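Mandelate racemase/muconate lactonizing protein (Alicyclobacillus acidocaldarius LAA1, PDB 3QLD) is a member of the enolase superfamily, pairing an N-terminal capping domain with a C-terminal (beta/alpha) TIM-barrel-like domain, its own function not being established. Local coordinates at residues Arg105-Ala109 and Pro271-Gly276; Arg166-Leu170 and Tyr320-Leu324; Arg240-Asp246 and Ala264-Lys270; Thr280-Leu284 and Leu315-Arg319. All blocks are in the same frame, centred on the assembly; numbering follows the deposited sequence.

Contact 1 of 4, residues Arg105-Ala109 and Pro271-Gly276; sequences RMSVA and PGRLGG. With SO4 (sulfate ion), chain C; SO4 (sulfate ion), chain D.
A Schellman motif closing the short helix 271-274 packs against the first turn of helix 105-123, joining the barrel domain to the N-terminal domain. Gly-275 has positive phi, and two bonds run back into the last turn, Gly-276 N to Pro-271 O and Gly-275 N to Gly-272 O. The closeness of the backbones shows in the 4.1 Å between Ala-109 CA and Gly-276 CA. Ala-109 CB enters the turn, 3.5 Å from Gly-276 N, while Gly-275 CA directs a CA-H...O contact at Arg-105 O with 167° at the hydrogen. Met-106, a selenomethionine with an extended chain, lays CG 3.5 Å from Gly-272 O; its CE lies 4.0 Å from Arg-273 CG.

Arg-105 supplies the one hydrogen bond across the segments: NH1 to Leu-274 O, 2.9 Å and 154°, with the oxygen in the guanidinium plane and the donor tilted 30° from the carbonyl plane. Its chain is extended from CG to NE, carrying the group past the helix end to two sulfate ions, probably from the crystallisation liquor; NE and NH2 both donate to O4 of the chain D sulfate. The Schellman C-cap, just after barrel strand 266-269, thus meets helix 105-123 of the N-terminal domain.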
loop_
_atom_site.group_PDB
_atom_site.type_symbol
_atom_site.label_atom_id
_atom_site.label_comp_id
_atom_site.label_asym_id
_atom_site.label_seq_id
_atom_site.Cartn_x
_atom_site.Cartn_y
_atom_site.Cartn_z
ATOM N N ARG A 105 3.218 -5.258 -4.167
ATOM C CA ARG A 105 2.958 -6.136 -5.311
ATOM C C ARG A 105 3.971 -6.024 -6.443
ATOM O O ARG A 105 4.197 -7.026 -7.134
ATOM C CB ARG A 105 1.549 -5.945 -5.828
ATOM C CG ARG A 105 0.578 -6.618 -4.873
ATOM C CD ARG A 105 -0.873 -6.469 -5.424
ATOM N NE ARG A 105 -1.860 -7.104 -4.527
ATOM C CZ ARG A 105 -2.499 -8.253 -4.784
ATOM N NH1 ARG A 105 -2.338 -8.905 -5.954
ATOM N NH2 ARG A 105 -3.349 -8.736 -3.877
HETATM N N MSE A 106 4.581 -4.847 -6.642
HETATM C CA MSE A 106 5.595 -4.742 -7.694
HETATM C C MSE A 106 6.887 -5.507 -7.351
HETATM O O MSE A 106 7.544 -6.081 -8.257
HETATM C CB MSE A 106 5.886 -3.274 -8.046
HETATM C CG MSE A 106 4.672 -2.555 -8.662
HETATM SE SE MSE A 106 5.033 -0.651 -8.631
HETATM C CE MSE A 106 3.437 0.002 -9.516
ATOM N N SER A 107 7.243 -5.518 -6.065
ATOM C CA SER A 107 8.395 -6.316 -5.559
ATOM C C SER A 107 8.080 -7.815 -5.629
ATOM O O SER A 107 8.904 -8.619 -6.147
ATOM C CB SER A 107 8.765 -5.893 -4.117
ATOM O OG SER A 107 9.455 -4.695 -4.267
ATOM N N VAL A 108 6.875 -8.177 -5.206
ATOM C CA VAL A 108 6.435 -9.559 -5.270
ATOM C C VAL A 108 6.461 -10.031 -6.726
ATOM O O VAL A 108 6.957 -11.138 -7.030
ATOM C CB VAL A 108 5.008 -9.719 -4.637
ATOM C CG1 VAL A 108 4.367 -11.037 -5.069
ATOM C CG2 VAL A 108 5.107 -9.726 -3.082
ATOM N N ALA A 109 5.933 -9.202 -7.606
ATOM C CA ALA A 109 5.838 -9.521 -9.032
ATOM C C ALA A 109 7.227 -9.762 -9.632
ATOM O O ALA A 109 7.394 -10.587 -10.583
ATOM C CB ALA A 109 5.240 -8.359 -9.740
ATOM N N PRO A 271 1.230 -6.065 -15.319
ATOM C CA PRO A 271 1.452 -7.278 -14.540
ATOM C C PRO A 271 2.220 -6.987 -13.262
ATOM O O PRO A 271 1.930 -7.564 -12.234
ATOM C CB PRO A 271 2.225 -8.197 -15.538
ATOM C CG PRO A 271 1.746 -7.680 -16.886
ATOM C CD PRO A 271 1.567 -6.221 -16.755
ATOM N N GLY A 272 3.182 -6.068 -13.314
ATOM C CA GLY A 272 3.968 -5.757 -12.109
ATOM C C GLY A 272 3.092 -5.104 -11.044
ATOM O O GLY A 272 3.150 -5.450 -9.875
ATOM N N ARG A 273 2.216 -4.196 -11.453
ATOM C CA ARG A 273 1.365 -3.466 -10.466
ATOM C C ARG A 273 0.435 -4.503 -9.804
ATOM O O ARG A 273 0.075 -4.409 -8.639
ATOM C CB ARG A 273 0.545 -2.387 -11.233
ATOM C CG ARG A 273 -0.252 -1.389 -10.333
ATOM C CD ARG A 273 -1.261 -0.427 -11.157
ATOM N NE ARG A 273 -2.509 -1.149 -11.502
ATOM C CZ ARG A 273 -2.914 -1.440 -12.740
ATOM N NH1 ARG A 273 -2.219 -1.038 -13.798
ATOM N NH2 ARG A 273 -4.061 -2.123 -12.914
ATOM N N LEU A 274 0.033 -5.519 -10.564
ATOM C CA LEU A 274 -0.942 -6.506 -10.049
ATOM C C LEU A 274 -0.351 -7.612 -9.211
ATOM O O LEU A 274 -1.070 -8.319 -8.524
ATOM C CB LEU A 274 -1.821 -7.051 -11.202
ATOM C CG LEU A 274 -2.746 -6.011 -11.800
ATOM C CD1 LEU A 274 -3.320 -6.580 -13.116
ATOM C CD2 LEU A 274 -3.858 -5.764 -10.749
ATOM N N GLY A 275 0.993 -7.767 -9.242
ATOM C CA GLY A 275 1.610 -8.867 -8.525
ATOM C C GLY A 275 2.156 -10.016 -9.383
ATOM O O GLY A 275 2.593 -11.065 -8.821
ATOM N N GLY A 276 2.193 -9.826 -10.696
ATOM C CA GLY A 276 2.868 -10.810 -11.540
ATOM C C GLY A 276 1.957 -11.433 -12.580
ATOM O O GLY A 276 0.811 -10.973 -12.819
HETATM S S SO4 C . -5.578 -10.675 -4.954
HETATM O O1 SO4 C . -4.603 -10.666 -3.865
HETATM O O2 SO4 C . -4.966 -10.131 -6.161
HETATM O O3 SO4 C . -5.969 -12.042 -5.286
HETATM O O4 SO4 C . -6.741 -9.906 -4.503
HETATM S S SO4 D . -2.674 -7.232 0.011
HETATM O O1 SO4 D . -2.886 -5.888 0.561
HETATM O O2 SO4 D . -1.732 -8.005 0.813
HETATM O O3 SO4 D . -3.935 -7.962 0.038
HETATM O O4 SO4 D . -2.194 -7.144 -1.372
#

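Contact 2 of 4, residues Arg166-Leu170 and Tyr320-Leu324; sequences RRVKL and YATDL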
loop_
_atom_site.group_PDB
_atom_site.type_symbol
_atom_site.label_atom_id
_atom_site.label_comp_id
_atom_site.label_asym_id
_atom_site.label_seq_id
_atom_site.Cartn_x
_atom_site.Cartn_y
_atom_site.Cartn_z
ATOM N N ARG A 166 -1.912 3.103 -33.540
ATOM C CA ARG A 166 -3.280 2.704 -33.848
ATOM C C ARG A 166 -4.276 3.291 -32.830
ATOM O O ARG A 166 -5.494 3.067 -32.909
ATOM C CB ARG A 166 -3.364 1.183 -33.918
ATOM C CG ARG A 166 -2.532 0.600 -35.118
ATOM C CD ARG A 166 -3.057 1.098 -36.508
ATOM N NE ARG A 166 -2.587 0.178 -37.566
ATOM C CZ ARG A 166 -2.822 -1.140 -37.568
ATOM N NH1 ARG A 166 -3.529 -1.688 -36.595
ATOM N NH2 ARG A 166 -2.360 -1.926 -38.534
ATOM N N ARG A 167 -3.741 4.061 -31.886
ATOM C CA ARG A 167 -4.579 4.780 -30.893
ATOM C C ARG A 167 -3.861 6.016 -30.522
ATOM O O ARG A 167 -2.610 6.007 -30.428
ATOM C CB ARG A 167 -4.801 3.924 -29.652
ATOM C CG ARG A 167 -5.928 4.441 -28.711
ATOM C CD ARG A 167 -6.227 3.524 -27.513
ATOM N NE ARG A 167 -5.043 3.391 -26.643
ATOM C CZ ARG A 167 -4.851 2.326 -25.864
ATOM N NH1 ARG A 167 -5.783 1.396 -25.780
ATOM N NH2 ARG A 167 -3.763 2.209 -25.106
ATOM N N VAL A 168 -4.597 7.086 -30.249
ATOM C CA VAL A 168 -3.956 8.143 -29.476
ATOM C C VAL A 168 -4.641 8.296 -28.113
ATOM O O VAL A 168 -5.891 8.212 -28.046
ATOM C CB VAL A 168 -3.920 9.550 -30.183
ATOM C CG1 VAL A 168 -2.991 9.500 -31.432
ATOM C CG2 VAL A 168 -5.333 10.079 -30.506
ATOM N N LYS A 169 -3.847 8.583 -27.066
ATOM C CA LYS A 169 -4.433 8.854 -25.708
ATOM C C LYS A 169 -4.042 10.261 -25.324
ATOM O O LYS A 169 -2.841 10.598 -25.158
ATOM C CB LYS A 169 -3.971 7.821 -24.666
ATOM C CG LYS A 169 -4.560 8.030 -23.219
ATOM C CD LYS A 169 -4.349 6.807 -22.346
ATOM C CE LYS A 169 -2.874 6.348 -22.282
ATOM N NZ LYS A 169 -2.444 5.799 -20.937
ATOM N N LEU A 170 -5.036 11.120 -25.225
ATOM C CA LEU A 170 -4.843 12.481 -24.936
ATOM C C LEU A 170 -4.914 12.776 -23.426
ATOM O O LEU A 170 -5.891 12.408 -22.763
ATOM C CB LEU A 170 -5.980 13.272 -25.560
ATOM C CG LEU A 170 -6.215 13.029 -27.055
ATOM C CD1 LEU A 170 -7.113 14.183 -27.465
ATOM C CD2 LEU A 170 -4.840 13.154 -27.758
ATOM N N TYR A 320 -7.744 -4.028 -26.502
ATOM C CA TYR A 320 -7.286 -2.737 -27.002
ATOM C C TYR A 320 -5.746 -2.725 -27.069
ATOM O O TYR A 320 -5.059 -3.654 -26.545
ATOM C CB TYR A 320 -7.790 -1.565 -26.142
ATOM C CG TYR A 320 -9.320 -1.489 -25.973
ATOM C CD1 TYR A 320 -10.197 -1.946 -26.979
ATOM C CD2 TYR A 320 -9.889 -0.918 -24.805
ATOM C CE1 TYR A 320 -11.607 -1.859 -26.829
ATOM C CE2 TYR A 320 -11.285 -0.820 -24.651
ATOM C CZ TYR A 320 -12.134 -1.289 -25.667
ATOM O OH TYR A 320 -13.509 -1.187 -25.500
ATOM N N ALA A 321 -5.269 -1.680 -27.728
ATOM C CA ALA A 321 -3.876 -1.406 -28.016
ATOM C C ALA A 321 -3.127 -1.232 -26.711
ATOM O O ALA A 321 -3.703 -0.755 -25.699
ATOM C CB ALA A 321 -3.759 -0.097 -28.811
ATOM N N THR A 322 -1.839 -1.587 -26.773
ATOM C CA THR A 322 -0.881 -1.359 -25.677
ATOM C C THR A 322 -0.219 0.003 -25.714
ATOM O O THR A 322 -0.087 0.637 -26.784
ATOM C CB THR A 322 0.138 -2.548 -25.544
ATOM O OG1 THR A 322 0.999 -2.330 -24.394
ATOM C CG2 THR A 322 1.024 -2.699 -26.859
ATOM N N ASP A 323 0.113 0.545 -24.529
ATOM C CA ASP A 323 0.951 1.715 -24.467
ATOM C C ASP A 323 2.464 1.362 -24.643
ATOM O O ASP A 323 3.280 2.247 -24.589
ATOM C CB ASP A 323 0.781 2.449 -23.112
ATOM C CG ASP A 323 -0.464 3.373 -23.055
ATOM O OD1 ASP A 323 -1.207 3.516 -24.063
ATOM O OD2 ASP A 323 -0.682 3.974 -21.970
ATOM N N LEU A 324 2.820 0.083 -24.722
ATOM C CA LEU A 324 4.233 -0.343 -24.709
ATOM C C LEU A 324 4.705 -0.219 -26.142
ATOM O O LEU A 324 4.271 -0.990 -26.963
ATOM C CB LEU A 324 4.354 -1.809 -24.280
ATOM C CG LEU A 324 3.992 -2.097 -22.797
ATOM C CD1 LEU A 324 3.944 -3.580 -22.548
ATOM C CD2 LEU A 324 5.048 -1.458 -21.872
#
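Charge pairing dominates this contact: Asp-323 is gripped by Arg-167 and Lys-169, two residues apart on one strand, in a three-residue salt-bridge network. Lys-169 NZ lies 2.7 Å from Asp-323 OD2 and uses the syn lone pair of that oxygen. Arg-167 NH2 takes the other oxygen, Asp-323 OD1, at 3.1 Å with 140° at the hydrogen. Here the two flat groups are turned almost perpendicular, 84° between planes: OD1 lies in the guanidinium plane, yet the nitrogen meets it from above the carboxylate plane. With each oxygen held by a different cation, rotation of the carboxylate should be restricted.

Nonpolar contact comes from Ala-321, whose CB sits 3.9 Å above the centre of the Arg-167 guanidinium. At the edge of that group, Arg-167 NH1 passes 3.6 Å from Tyr-320 CB. Arg-167 reaches this position with CG anti to the backbone N (chi1 -166°) and a bend at chi3.

Within the loop, Thr-322 OG1 accepts from Leu-324 N at 3.0 Å, an ST turn, and also bonds to Val-296 O.

Both cations have further partners: Gln-218 bonds Arg-167 NH1, Trp-295 makes a cation-pi contact with Arg-167, and Glu-221 forms a second salt bridge with Lys-169. Segment 320-324, in the loop between helix 303-313 and strand 347-349, thus meets strand 167-171, one of the parallel strands of the TIM-barrel-like domain, which is paired in the sheet between strands 137-144 and 192-196 and faces Trp-295 of strand 293-296.

Contact 3 of 4, residues Arg240-Asp246 and Ala264-Lys270; sequences RTPVCLD and ARVLNVK
Strands 243-245 and 266-269 run parallel, their short axes 4.7 Å apart at closest and 28° between directions. The register pairs Cys-244 with Val-266 and Leu-245 with Leu-267. Leu-245 N donates to Val-266 O at 3.1 Å, and Leu-245 O accepts from Asn-268 N at 3.0 Å. At the entry to the ladder Val-243 O takes two donors, Arg-265 N lying in its carbonyl plane and Val-266 N somewhat out of it. Cys-244 CA adds a close CA-H...O contact to Val-266 O.

On the face carrying Cys-244 and Val-266, Cys-244 SG touches Val-266 CG1 at 3.7 Å, and Val-266 CG2 rests on Pro-242 CB. Leu-245, on the other face, sets CG 3.7 Å from Ala-264 CB, where Thr-258 of helix 252-261 also packs. That helix links the two strands as a beta-alpha-beta crossover, the repeating element of the barrel domain in this superfamily.

At the C-terminal ends of the strands the contact becomes polar. Lys-270, extended beyond CG, crosses Asp-246 at about a right angle and brings NZ 3.1 Å from OD2, a salt bridge in which OD2 is met on its syn side, 28° out of the carboxylate plane. Gly-298 O also binds NZ, while Asp-246 OD1 is held by Tyr-56 and Arg-273. The Asn-268 amide stacks beside the carboxylate, planes 25° apart, and its ND2 bonds to Glu-221.

At the N-terminal ends, Arg-265 bends at chi3 to give Arg-240 O a weak hydrogen bond from NH1, which also bonds to Leu-239 O. A water accepts from Arg-240 NH2 and, weakly, from Arg-265 NH2.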
loop_
_atom_site.group_PDB
_atom_site.type_symbol
_atom_site.label_atom_id
_atom_site.label_comp_id
_atom_site.label_asym_id
_atom_site.label_seq_id
_atom_site.Cartn_x
_atom_site.Cartn_y
_atom_site.Cartn_z
ATOM N N ARG A 240 -21.795 7.497 -20.734
ATOM C CA ARG A 240 -21.855 6.459 -21.766
ATOM C C ARG A 240 -20.448 5.925 -22.115
ATOM O O ARG A 240 -20.273 4.728 -22.458
ATOM C CB ARG A 240 -22.572 6.958 -23.046
ATOM C CG ARG A 240 -23.977 7.569 -22.778
ATOM C CD ARG A 240 -25.002 6.557 -22.142
ATOM N NE ARG A 240 -24.893 6.283 -20.702
ATOM C CZ ARG A 240 -25.438 7.012 -19.714
ATOM N NH1 ARG A 240 -26.153 8.116 -19.976
ATOM N NH2 ARG A 240 -25.241 6.652 -18.449
ATOM N N THR A 241 -19.465 6.805 -22.026
ATOM C CA THR A 241 -18.032 6.427 -22.237
ATOM C C THR A 241 -17.509 5.528 -21.095
ATOM O O THR A 241 -17.748 5.839 -19.911
ATOM C CB THR A 241 -17.195 7.703 -22.297
ATOM O OG1 THR A 241 -17.764 8.594 -23.263
ATOM C CG2 THR A 241 -15.593 7.448 -22.587
ATOM N N PRO A 242 -16.795 4.436 -21.409
ATOM C CA PRO A 242 -16.248 3.608 -20.356
ATOM C C PRO A 242 -15.204 4.401 -19.546
ATOM O O PRO A 242 -14.412 5.187 -20.112
ATOM C CB PRO A 242 -15.516 2.512 -21.143
ATOM C CG PRO A 242 -16.275 2.426 -22.441
ATOM C CD PRO A 242 -16.458 3.864 -22.747
ATOM N N VAL A 243 -15.228 4.175 -18.221
ATOM C CA VAL A 243 -14.104 4.626 -17.386
ATOM C C VAL A 243 -13.072 3.513 -17.361
ATOM O O VAL A 243 -13.422 2.357 -17.271
ATOM C CB VAL A 243 -14.585 4.927 -15.924
ATOM C CG1 VAL A 243 -13.369 5.150 -15.006
ATOM C CG2 VAL A 243 -15.497 6.144 -15.974
ATOM N N CYS A 244 -11.784 3.889 -17.404
ATOM C CA CYS A 244 -10.668 2.956 -17.281
ATOM C C CYS A 244 -9.936 3.252 -15.968
ATOM O O CYS A 244 -9.717 4.409 -15.655
ATOM C CB CYS A 244 -9.681 3.227 -18.394
ATOM S SG CYS A 244 -8.262 2.102 -18.333
ATOM N N LEU A 245 -9.611 2.208 -15.204
ATOM C CA LEU A 245 -8.818 2.421 -14.012
ATOM C C LEU A 245 -7.442 1.788 -14.231
ATOM O O LEU A 245 -7.324 0.706 -14.830
ATOM C CB LEU A 245 -9.493 1.818 -12.766
ATOM C CG LEU A 245 -10.873 2.424 -12.478
ATOM C CD1 LEU A 245 -11.453 1.696 -11.200
ATOM C CD2 LEU A 245 -10.829 3.900 -12.261
ATOM N N ASP A 246 -6.424 2.460 -13.693
ATOM C CA ASP A 246 -5.036 1.949 -13.716
ATOM C C ASP A 246 -4.718 1.781 -12.202
ATOM O O ASP A 246 -4.968 0.701 -11.677
ATOM C CB ASP A 246 -4.147 2.941 -14.490
ATOM C CG ASP A 246 -2.654 2.692 -14.377
ATOM O OD1 ASP A 246 -2.227 1.689 -13.823
ATOM O OD2 ASP A 246 -1.907 3.554 -14.861
ATOM N N ALA A 264 -16.244 1.048 -13.150
ATOM C CA ALA A 264 -15.470 1.188 -14.399
ATOM C C ALA A 264 -15.758 0.033 -15.339
ATOM O O ALA A 264 -16.238 -1.045 -14.926
ATOM C CB ALA A 264 -13.937 1.292 -14.145
ATOM N N ARG A 265 -15.377 0.239 -16.584
ATOM C CA ARG A 265 -15.625 -0.772 -17.610
ATOM C C ARG A 265 -14.376 -1.242 -18.354
ATOM O O ARG A 265 -14.489 -2.166 -19.163
ATOM C CB ARG A 265 -16.715 -0.299 -18.617
ATOM C CG ARG A 265 -18.031 -0.071 -17.948
ATOM C CD ARG A 265 -19.184 -0.052 -18.944
ATOM N NE ARG A 265 -19.347 1.202 -19.674
ATOM C CZ ARG A 265 -20.154 2.175 -19.251
ATOM N NH1 ARG A 265 -20.304 3.297 -19.950
ATOM N NH2 ARG A 265 -20.811 2.000 -18.105
ATOM N N VAL A 266 -13.222 -0.599 -18.128
ATOM C CA VAL A 266 -11.967 -0.950 -18.777
ATOM C C VAL A 266 -10.831 -0.983 -17.758
ATOM O O VAL A 266 -10.797 -0.111 -16.881
ATOM C CB VAL A 266 -11.637 0.077 -19.891
ATOM C CG1 VAL A 266 -10.239 -0.140 -20.510
ATOM C CG2 VAL A 266 -12.675 -0.042 -21.004
ATOM N N LEU A 267 -9.957 -1.998 -17.869
ATOM C CA LEU A 267 -8.817 -2.155 -16.950
ATOM C C LEU A 267 -7.526 -1.949 -17.714
ATOM O O LEU A 267 -7.313 -2.611 -18.757
ATOM C CB LEU A 267 -8.872 -3.544 -16.276
ATOM C CG LEU A 267 -7.713 -3.896 -15.301
ATOM C CD1 LEU A 267 -7.771 -2.972 -14.060
ATOM C CD2 LEU A 267 -7.835 -5.362 -14.863
ATOM N N ASN A 268 -6.706 -1.017 -17.213
ATOM C CA ASN A 268 -5.277 -0.901 -17.585
ATOM C C ASN A 268 -4.516 -1.929 -16.773
ATOM O O ASN A 268 -4.414 -1.830 -15.533
ATOM C CB ASN A 268 -4.770 0.535 -17.392
ATOM C CG ASN A 268 -3.296 0.721 -17.723
ATOM O OD1 ASN A 268 -2.537 -0.243 -17.747
ATOM N ND2 ASN A 268 -2.892 1.950 -17.917
ATOM N N VAL A 269 -4.053 -2.959 -17.476
ATOM C CA VAL A 269 -3.317 -4.062 -16.835
ATOM C C VAL A 269 -1.817 -3.769 -16.861
ATOM O O VAL A 269 -1.268 -3.475 -17.923
ATOM C CB VAL A 269 -3.557 -5.384 -17.572
ATOM C CG1 VAL A 269 -2.546 -6.529 -17.080
ATOM C CG2 VAL A 269 -5.038 -5.814 -17.338
ATOM N N LYS A 270 -1.139 -3.833 -15.694
ATOM C CA LYS A 270 0.339 -3.823 -15.728
ATOM C C LYS A 270 0.692 -4.968 -14.778
ATOM O O LYS A 270 0.336 -4.929 -13.618
ATOM C CB LYS A 270 0.914 -2.490 -15.270
ATOM C CG LYS A 270 0.466 -1.294 -16.089
ATOM C CD LYS A 270 1.082 0.034 -15.638
ATOM C CE LYS A 270 0.359 1.180 -16.360
ATOM N NZ LYS A 270 0.798 2.534 -15.962
HETATM O O HOH W 1 -23.327 4.228 -17.904
#

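Contact 4 of 4, residues Thr280-Leu284 and Leu315-Arg319; sequences TLRAL and LPLMR. With SO4 (sulfate ion), chain C.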
loop_
_atom_site.group_PDB
_atom_site.type_symbol
_atom_site.label_atom_id
_atom_site.label_comp_id
_atom_site.label_asym_id
_atom_site.label_seq_id
_atom_site.Cartn_x
_atom_site.Cartn_y
_atom_site.Cartn_z
ATOM N N THR A 280 -2.183 -11.391 -12.985
ATOM C CA THR A 280 -2.689 -10.869 -14.212
ATOM C C THR A 280 -3.740 -11.842 -14.832
ATOM O O THR A 280 -4.821 -11.416 -15.259
ATOM C CB THR A 280 -1.580 -10.649 -15.214
ATOM O OG1 THR A 280 -0.683 -9.675 -14.676
ATOM C CG2 THR A 280 -2.137 -10.108 -16.556
ATOM N N LEU A 281 -3.417 -13.126 -14.884
ATOM C CA LEU A 281 -4.418 -14.130 -15.406
ATOM C C LEU A 281 -5.695 -14.124 -14.566
ATOM O O LEU A 281 -6.787 -14.189 -15.142
ATOM C CB LEU A 281 -3.824 -15.561 -15.447
ATOM C CG LEU A 281 -2.658 -15.652 -16.445
ATOM C CD1 LEU A 281 -1.892 -16.991 -16.340
ATOM C CD2 LEU A 281 -3.113 -15.364 -17.842
ATOM N N ARG A 282 -5.567 -14.097 -13.230
ATOM C CA ARG A 282 -6.751 -13.965 -12.350
ATOM C C ARG A 282 -7.569 -12.699 -12.558
ATOM O O ARG A 282 -8.808 -12.770 -12.543
ATOM C CB ARG A 282 -6.431 -14.117 -10.876
ATOM C CG ARG A 282 -5.953 -15.513 -10.516
ATOM C CD ARG A 282 -5.718 -15.723 -9.044
ATOM N NE ARG A 282 -4.569 -14.947 -8.550
ATOM C CZ ARG A 282 -4.702 -13.916 -7.722
ATOM N NH1 ARG A 282 -3.635 -13.236 -7.312
ATOM N NH2 ARG A 282 -5.917 -13.586 -7.278
ATOM N N ALA A 283 -6.902 -11.558 -12.770
ATOM C CA ALA A 283 -7.585 -10.304 -13.114
ATOM C C ALA A 283 -8.333 -10.378 -14.439
ATOM O O ALA A 283 -9.433 -9.812 -14.583
ATOM C CB ALA A 283 -6.594 -9.101 -13.185
ATOM N N LEU A 284 -7.735 -11.028 -15.438
ATOM C CA LEU A 284 -8.399 -11.115 -16.727
ATOM C C LEU A 284 -9.670 -12.007 -16.644
ATOM O O LEU A 284 -10.647 -11.742 -17.332
ATOM C CB LEU A 284 -7.444 -11.650 -17.792
ATOM C CG LEU A 284 -6.305 -10.716 -18.176
ATOM C CD1 LEU A 284 -5.486 -11.247 -19.365
ATOM C CD2 LEU A 284 -6.822 -9.293 -18.461
ATOM N N LEU A 315 -2.536 -11.886 -24.310
ATOM C CA LEU A 315 -3.595 -12.679 -23.709
ATOM C C LEU A 315 -4.971 -12.350 -24.332
ATOM O O LEU A 315 -5.164 -11.246 -24.882
ATOM C CB LEU A 315 -3.589 -12.584 -22.175
ATOM C CG LEU A 315 -2.269 -13.042 -21.549
ATOM C CD1 LEU A 315 -2.130 -12.395 -20.148
ATOM C CD2 LEU A 315 -2.131 -14.623 -21.466
ATOM N N PRO A 316 -5.912 -13.333 -24.307
ATOM C CA PRO A 316 -7.105 -13.167 -25.129
ATOM C C PRO A 316 -7.927 -11.914 -24.858
ATOM O O PRO A 316 -8.326 -11.277 -25.823
ATOM C CB PRO A 316 -7.938 -14.433 -24.836
ATOM C CG PRO A 316 -6.975 -15.453 -24.489
ATOM C CD PRO A 316 -5.880 -14.682 -23.696
ATOM N N LEU A 317 -8.151 -11.540 -23.588
ATOM C CA LEU A 317 -9.006 -10.359 -23.296
ATOM C C LEU A 317 -8.357 -8.998 -23.540
ATOM O O LEU A 317 -9.020 -7.932 -23.436
ATOM C CB LEU A 317 -9.607 -10.432 -21.889
ATOM C CG LEU A 317 -10.636 -9.349 -21.468
ATOM C CD1 LEU A 317 -12.109 -9.679 -21.877
ATOM C CD2 LEU A 317 -10.587 -9.180 -19.977
HETATM N N MSE A 318 -7.067 -8.999 -23.863
HETATM C CA MSE A 318 -6.360 -7.768 -24.137
HETATM C C MSE A 318 -6.777 -7.194 -25.453
HETATM O O MSE A 318 -5.986 -7.196 -26.397
HETATM C CB MSE A 318 -4.852 -7.993 -24.117
HETATM C CG MSE A 318 -4.407 -8.592 -22.828
HETATM SE SE MSE A 318 -4.679 -7.266 -21.357
HETATM C CE MSE A 318 -3.189 -7.986 -20.282
ATOM N N ARG A 319 -7.991 -6.648 -25.494
ATOM C CA ARG A 319 -8.680 -6.274 -26.745
ATOM C C ARG A 319 -8.300 -4.912 -27.330
ATOM O O ARG A 319 -8.510 -4.649 -28.533
ATOM C CB ARG A 319 -10.218 -6.346 -26.545
ATOM C CG ARG A 319 -10.859 -7.797 -26.582
ATOM C CD ARG A 319 -10.670 -8.493 -27.954
ATOM N NE ARG A 319 -11.481 -7.881 -29.022
ATOM C CZ ARG A 319 -11.166 -7.862 -30.323
ATOM N NH1 ARG A 319 -10.029 -8.411 -30.757
ATOM N NH2 ARG A 319 -11.996 -7.275 -31.193
HETATM S S SO4 C . -5.578 -10.675 -4.954
HETATM O O1 SO4 C . -4.603 -10.666 -3.865
HETATM O O2 SO4 C . -4.966 -10.131 -6.161
HETATM O O3 SO4 C . -5.969 -12.042 -5.286
HETATM O O4 SO4 C . -6.741 -9.906 -4.503
#
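Leu-284 meets Leu-315, Leu-317 and Met-318 where helix 277-289 packs against a type I beta turn, Leu-315 to Met-318, in the barrel domain. The turn is closed by Met-318 N bonding to Leu-315 O at 3.1 Å. No hydrogen bond crosses between the segments, and the contact is carried by apolar side chains.

The CB of Leu-284 leaves the helix toward the turn. Its CG stands anti to the carbonyl carbon (chi1 -69°), and the fork then divides the work between the two methyls. CD1 lies 3.6 Å from both CB and CD1 of Leu-315, whose chain it crosses at about a right angle, and it also comes within 4.1 Å of Met-318 CE. CD2 goes to the other partners, 4.1 Å from Leu-317 CD2 and the same distance from the selenium of Met-318, a selenomethionine. The side chains of Leu-284 and Leu-317 run antiparallel past one another.

One turn earlier on the helix, Leu-281 widens the apolar patch with CD2 against Leu-315 CD2 at 3.8 Å, again crossing at about a right angle. Thr-280 contributes CG2 more loosely, its hydroxyl being bonded to Gly-276 O. Met-318 is bent at chi2 (-67°), which brings its selenium and methyl back to the helix; Val-269 and Ala-294 of the neighbouring strands lie against the same cluster.

Away from the turn, Arg-282 NH2 donates to O3 of the chain C sulfate, an ion probably from the crystallisation liquor, which Val-252 N and Arg-253 also bind. Leu-317 CD2 also lies 3.7 Å from the backbone O of Leu-284.

How the contacts relate
Contacts 2, 3 and 4 lie within the barrel domain, whereas contact 1 ties it to the N-terminal domain. Centres of contacts 1 and 2 are about 22 Å apart, and contacts 3 and 4 about 13 Å apart. Strand 266-269, helix 271-274 and helix 277-289 follow one another, carrying contact 3 into contacts 1 and 4. A salt bridge from Arg-273 to Asp-246 ties the segment after strand 266-269 back to the end of strand 243-245. Contact 3 precedes contact 4, and both fall between the segments of contact 2. Val-269 packs on Met-318 and Thr-280, while segments 315-319 and 320-324 adjoin. The chain C sulfate lies between Arg-105 and Arg-282, though it probably comes from the crystallisation liquor.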